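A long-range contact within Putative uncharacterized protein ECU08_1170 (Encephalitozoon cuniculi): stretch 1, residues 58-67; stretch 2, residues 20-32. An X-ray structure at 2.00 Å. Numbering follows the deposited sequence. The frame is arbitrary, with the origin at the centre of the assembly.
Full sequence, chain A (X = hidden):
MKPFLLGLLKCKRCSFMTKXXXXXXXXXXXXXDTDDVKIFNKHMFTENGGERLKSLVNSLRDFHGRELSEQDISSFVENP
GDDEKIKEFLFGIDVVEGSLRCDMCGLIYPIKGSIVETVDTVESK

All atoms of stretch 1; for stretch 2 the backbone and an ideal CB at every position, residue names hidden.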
# COMPACT_ATOMS: atom_id res chain seq x y z
N ASN A 58 2.84 -21.04 11.95
CA ASN A 58 3.24 -21.04 13.35
C ASN A 58 2.62 -19.89 14.14
O ASN A 58 2.15 -20.08 15.25
CB ASN A 58 4.76 -20.98 13.47
CG ASN A 58 5.23 -21.17 14.88
OD1 ASN A 58 4.70 -22.02 15.60
ND2 ASN A 58 6.22 -20.40 15.30
N SER A 59 2.64 -18.69 13.55
CA SER A 59 2.07 -17.53 14.20
C SER A 59 0.57 -17.69 14.44
O SER A 59 0.02 -17.16 15.42
CB SER A 59 2.32 -16.27 13.36
OG SER A 59 3.70 -15.97 13.29
N LEU A 60 -0.10 -18.42 13.56
CA LEU A 60 -1.55 -18.54 13.66
C LEU A 60 -2.02 -19.90 14.17
O LEU A 60 -3.17 -20.27 13.97
CB LEU A 60 -2.19 -18.23 12.31
CG LEU A 60 -2.09 -16.78 11.87
CD1 LEU A 60 -2.23 -16.67 10.37
CD2 LEU A 60 -3.15 -15.94 12.59
N ARG A 61 -1.13 -20.63 14.84
CA ARG A 61 -1.44 -22.00 15.27
C ARG A 61 -2.63 -22.09 16.24
O ARG A 61 -3.33 -23.11 16.28
CB ARG A 61 -0.20 -22.69 15.84
CG ARG A 61 0.30 -22.09 17.14
CD ARG A 61 1.63 -22.71 17.55
NE ARG A 61 2.12 -22.14 18.80
CZ ARG A 61 2.84 -21.03 18.90
NH1 ARG A 61 3.17 -20.36 17.80
NH2 ARG A 61 3.24 -20.59 20.08
N ASP A 62 -2.86 -21.03 17.00
CA ASP A 62 -4.02 -20.96 17.88
C ASP A 62 -5.28 -20.42 17.19
O ASP A 62 -6.31 -20.20 17.82
CB ASP A 62 -3.69 -20.11 19.11
CG ASP A 62 -2.80 -20.84 20.10
OD1 ASP A 62 -2.49 -20.26 21.16
OD2 ASP A 62 -2.41 -22.00 19.80
N PHE A 63 -5.19 -20.20 15.88
CA PHE A 63 -6.37 -19.81 15.11
C PHE A 63 -6.83 -20.96 14.23
O PHE A 63 -6.09 -21.45 13.38
CB PHE A 63 -6.07 -18.59 14.25
CG PHE A 63 -7.17 -18.25 13.28
CD1 PHE A 63 -8.26 -17.50 13.68
CD2 PHE A 63 -7.10 -18.68 11.96
CE1 PHE A 63 -9.27 -17.18 12.79
CE2 PHE A 63 -8.10 -18.37 11.06
CZ PHE A 63 -9.19 -17.61 11.47
N HIS A 64 -8.08 -21.39 14.42
CA HIS A 64 -8.57 -22.57 13.73
C HIS A 64 -9.62 -22.26 12.67
O HIS A 64 -10.23 -23.17 12.11
CB HIS A 64 -9.09 -23.58 14.75
CG HIS A 64 -8.22 -23.69 15.96
ND1 HIS A 64 -7.04 -24.39 15.96
CD2 HIS A 64 -8.35 -23.15 17.20
CE1 HIS A 64 -6.48 -24.30 17.16
NE2 HIS A 64 -7.26 -23.56 17.93
N GLY A 65 -9.82 -20.98 12.38
CA GLY A 65 -10.80 -20.57 11.39
C GLY A 65 -10.43 -21.02 10.00
O GLY A 65 -11.29 -21.20 9.13
N ARG A 66 -9.13 -21.19 9.78
CA ARG A 66 -8.61 -21.65 8.50
C ARG A 66 -7.27 -22.32 8.77
O ARG A 66 -6.64 -22.05 9.79
CB ARG A 66 -8.46 -20.48 7.54
CG ARG A 66 -8.82 -20.80 6.11
CD ARG A 66 -8.95 -19.54 5.27
NE ARG A 66 -10.07 -18.71 5.68
CZ ARG A 66 -11.26 -18.69 5.07
NH1 ARG A 66 -11.48 -19.47 4.02
NH2 ARG A 66 -12.22 -17.89 5.51
N GLU A 67 -6.83 -23.20 7.88
CA GLU A 67 -5.64 -24.00 8.17
C GLU A 67 -4.83 -24.41 6.93
O GLU A 67 -5.38 -24.57 5.84
CB GLU A 67 -6.02 -25.25 8.97
CG GLU A 67 -6.92 -24.97 10.18
CD GLU A 67 -6.72 -25.97 11.31
OE1 GLU A 67 -6.56 -27.18 11.01
OE2 GLU A 67 -6.74 -25.55 12.49
N UNK A 20 9.59 -10.19 8.41
CA UNK A 20 8.70 -9.66 9.45
C UNK A 20 7.96 -10.83 10.07
O UNK A 20 7.27 -11.56 9.36
CB UNK A 20 7.72 -8.63 8.89
N UNK A 21 8.09 -11.00 11.38
CA UNK A 21 7.45 -12.13 12.06
C UNK A 21 6.16 -11.70 12.74
O UNK A 21 6.13 -10.71 13.46
CB UNK A 21 8.40 -12.75 13.09
N UNK A 22 5.10 -12.46 12.51
CA UNK A 22 3.78 -12.15 13.01
C UNK A 22 3.54 -12.71 14.40
O UNK A 22 3.81 -13.89 14.66
CB UNK A 22 2.72 -12.68 12.04
N UNK A 23 3.06 -11.85 15.30
CA UNK A 23 2.47 -12.30 16.55
C UNK A 23 0.99 -11.93 16.53
O UNK A 23 0.63 -10.79 16.27
CB UNK A 23 3.18 -11.69 17.76
N UNK A 24 0.14 -12.91 16.82
CA UNK A 24 -1.29 -12.74 16.65
C UNK A 24 -2.04 -12.85 17.98
O UNK A 24 -2.13 -13.93 18.55
CB UNK A 24 -1.82 -13.78 15.66
N UNK A 25 -2.56 -11.73 18.47
CA UNK A 25 -3.44 -11.79 19.63
C UNK A 25 -4.82 -12.29 19.22
O UNK A 25 -5.33 -13.26 19.77
CB UNK A 25 -3.55 -10.42 20.30
N UNK A 26 -5.44 -11.64 18.24
CA UNK A 26 -6.68 -12.20 17.72
C UNK A 26 -6.88 -12.04 16.22
O UNK A 26 -6.50 -11.03 15.62
CB UNK A 26 -7.86 -11.56 18.45
N UNK A 27 -7.49 -13.07 15.63
CA UNK A 27 -7.70 -13.15 14.19
C UNK A 27 -9.09 -13.67 13.90
O UNK A 27 -9.61 -14.50 14.64
CB UNK A 27 -6.65 -14.04 13.53
N UNK A 28 -9.69 -13.18 12.82
CA UNK A 28 -11.02 -13.61 12.40
C UNK A 28 -10.95 -14.20 10.99
O UNK A 28 -10.06 -13.86 10.21
CB UNK A 28 -12.01 -12.44 12.45
N UNK A 29 -11.87 -15.10 10.67
CA UNK A 29 -11.91 -15.64 9.32
C UNK A 29 -12.66 -14.63 8.45
O UNK A 29 -13.54 -13.92 8.94
CB UNK A 29 -12.57 -17.02 9.28
N UNK A 30 -12.27 -14.55 7.19
CA UNK A 30 -12.89 -13.64 6.23
C UNK A 30 -13.29 -14.41 4.99
O UNK A 30 -12.56 -15.30 4.55
CB UNK A 30 -11.95 -12.49 5.87
N UNK A 31 -14.44 -14.06 4.43
CA UNK A 31 -14.94 -14.67 3.21
C UNK A 31 -13.99 -14.48 2.02
O UNK A 31 -13.58 -13.36 1.72
CB UNK A 31 -16.31 -14.09 2.87
N UNK A 32 -13.66 -15.58 1.35
CA UNK A 32 -12.88 -15.52 0.12
C UNK A 32 -13.74 -15.76 -1.12
O UNK A 32 -14.96 -15.56 -1.10
CB UNK A 32 -11.75 -16.55 0.17

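Position 20 has nothing of stretch 1 within 5.5 Å of its ideal CB, so the contact sets no rule; extended backbone angles favour any strand former. It is L20. Position 21 points sideways, and many side chains would fit. I21 occupies it, its CG2 4.5 Å from S59 OG.

Position 22 has its CB pointing toward stretch 1, 3.6 Å from S59 OG, with the aliphatic L60 beyond, so a medium apolar side chain suits. S59 OG donates a very short hydrogen bond, 2.5 Å, to the O of 22. The deposited L22 brings CD1 to 3.5 Å from S59 CB and 4.3 Å from L60 CG. A water accepts from L22 N (2.8 Å) and donates to S59 OG (2.7 Å).

Position 23 points away and leaves the choice open, polar residues included; it is E23. At 24 the CB turns back, 3.9 Å from S59 O and 4.0 Å from L60 CD2. Something small or moderately apolar fits: alanine, cysteine, valine. C24, with chi1 in t, sets SG 3.6 Å from L60 CD2, while a second water links C24 N (2.9 Å) to S59 O (2.8 Å).

At 25 the chain turns a corner and the side chain is out of reach, so polar or charged residues would serve; it is E25. Position 26 points away, and a long polar chain is comfortable. K26 forms a salt bridge with the residue at 28.

Position 27 faces F63 and L60, its ideal CB 3.8 Å from F63 CD1 and 4.1 Å from L60 CD2. With those two so near, a small apolar residue is the natural reading. A27 supplies a lone methyl that touches both, and F63 CE1 comes within 3.3 Å of A27 O.

Position 28 points away, which suits a charged residue. E28 answers K26, OE2 to NZ at 3.4 Å, a weak hydrogen bond within the salt bridge.

Position 29 points toward stretch 1, its CB 3.9 Å from R66 NH2 and 4.1 Å from F63 CZ; small residues, polar or not, would serve. S29 has chi1 in p, and its backbone N lies at the edge of the F63 ring, 3.8 Å from CZ.

Position 30 points sideways, permitting many polar residues; in N30 the backbone O is 2.8 Å from R66 NH2. Position 31 points away, leaving polar residues free; it is D31. Position 32 faces the arginine again, where aliphatic or acidic chains could work. V32 places CG2 3.7 Å from R66 NH1.

Stretch 2 20-32: LILECEKAESNDV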
# COMPACT_ATOMS: atom_id res chain seq x y z
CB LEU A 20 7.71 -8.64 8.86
CG LEU A 20 8.37 -7.44 8.16
CD1 LEU A 20 7.33 -6.41 7.69
CD2 LEU A 20 9.42 -6.80 9.07
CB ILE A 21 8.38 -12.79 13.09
CG1 ILE A 21 9.73 -13.13 12.46
CG2 ILE A 21 7.75 -14.05 13.67
CD1 ILE A 21 9.61 -14.01 11.22
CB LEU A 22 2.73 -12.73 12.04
CG LEU A 22 1.25 -12.34 12.07
CD1 LEU A 22 0.43 -13.45 12.66
CD2 LEU A 22 0.95 -11.02 12.81
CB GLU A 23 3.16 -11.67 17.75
CG GLU A 23 2.27 -11.62 18.98
CD GLU A 23 3.02 -11.95 20.24
OE1 GLU A 23 2.85 -11.23 21.25
OE2 GLU A 23 3.79 -12.94 20.22
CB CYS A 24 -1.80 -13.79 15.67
SG CYS A 24 -3.54 -13.64 15.27
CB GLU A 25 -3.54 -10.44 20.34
CG GLU A 25 -4.13 -10.55 21.75
CD GLU A 25 -3.40 -11.57 22.62
OE1 GLU A 25 -2.20 -11.36 22.91
OE2 GLU A 25 -4.03 -12.59 23.01
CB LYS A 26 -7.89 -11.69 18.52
CG LYS A 26 -8.19 -10.24 18.36
CD LYS A 26 -9.65 -9.96 18.72
CE LYS A 26 -10.62 -10.76 17.84
NZ LYS A 26 -11.98 -10.12 17.79
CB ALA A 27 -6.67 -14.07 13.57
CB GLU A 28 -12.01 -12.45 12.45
CG GLU A 28 -12.23 -11.90 13.86
CD GLU A 28 -13.15 -10.69 13.90
OE1 GLU A 28 -13.25 -9.97 12.88
OE2 GLU A 28 -13.76 -10.44 14.96
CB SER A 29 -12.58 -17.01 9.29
OG SER A 29 -13.99 -16.88 9.30
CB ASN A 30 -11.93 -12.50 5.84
CG ASN A 30 -12.08 -11.26 6.72
OD1 ASN A 30 -12.66 -11.31 7.81
ND2 ASN A 30 -11.54 -10.14 6.25
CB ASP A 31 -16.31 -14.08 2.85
CG ASP A 31 -17.45 -14.97 3.28
OD1 ASP A 31 -17.20 -15.93 4.04
OD2 ASP A 31 -18.60 -14.72 2.86
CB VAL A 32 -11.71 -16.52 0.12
CG1 VAL A 32 -10.52 -15.96 0.89
CG2 VAL A 32 -12.16 -17.87 0.70
O HOH W 1 4.93 -14.94 11.13
O HOH W 2 1.08 -15.63 17.45
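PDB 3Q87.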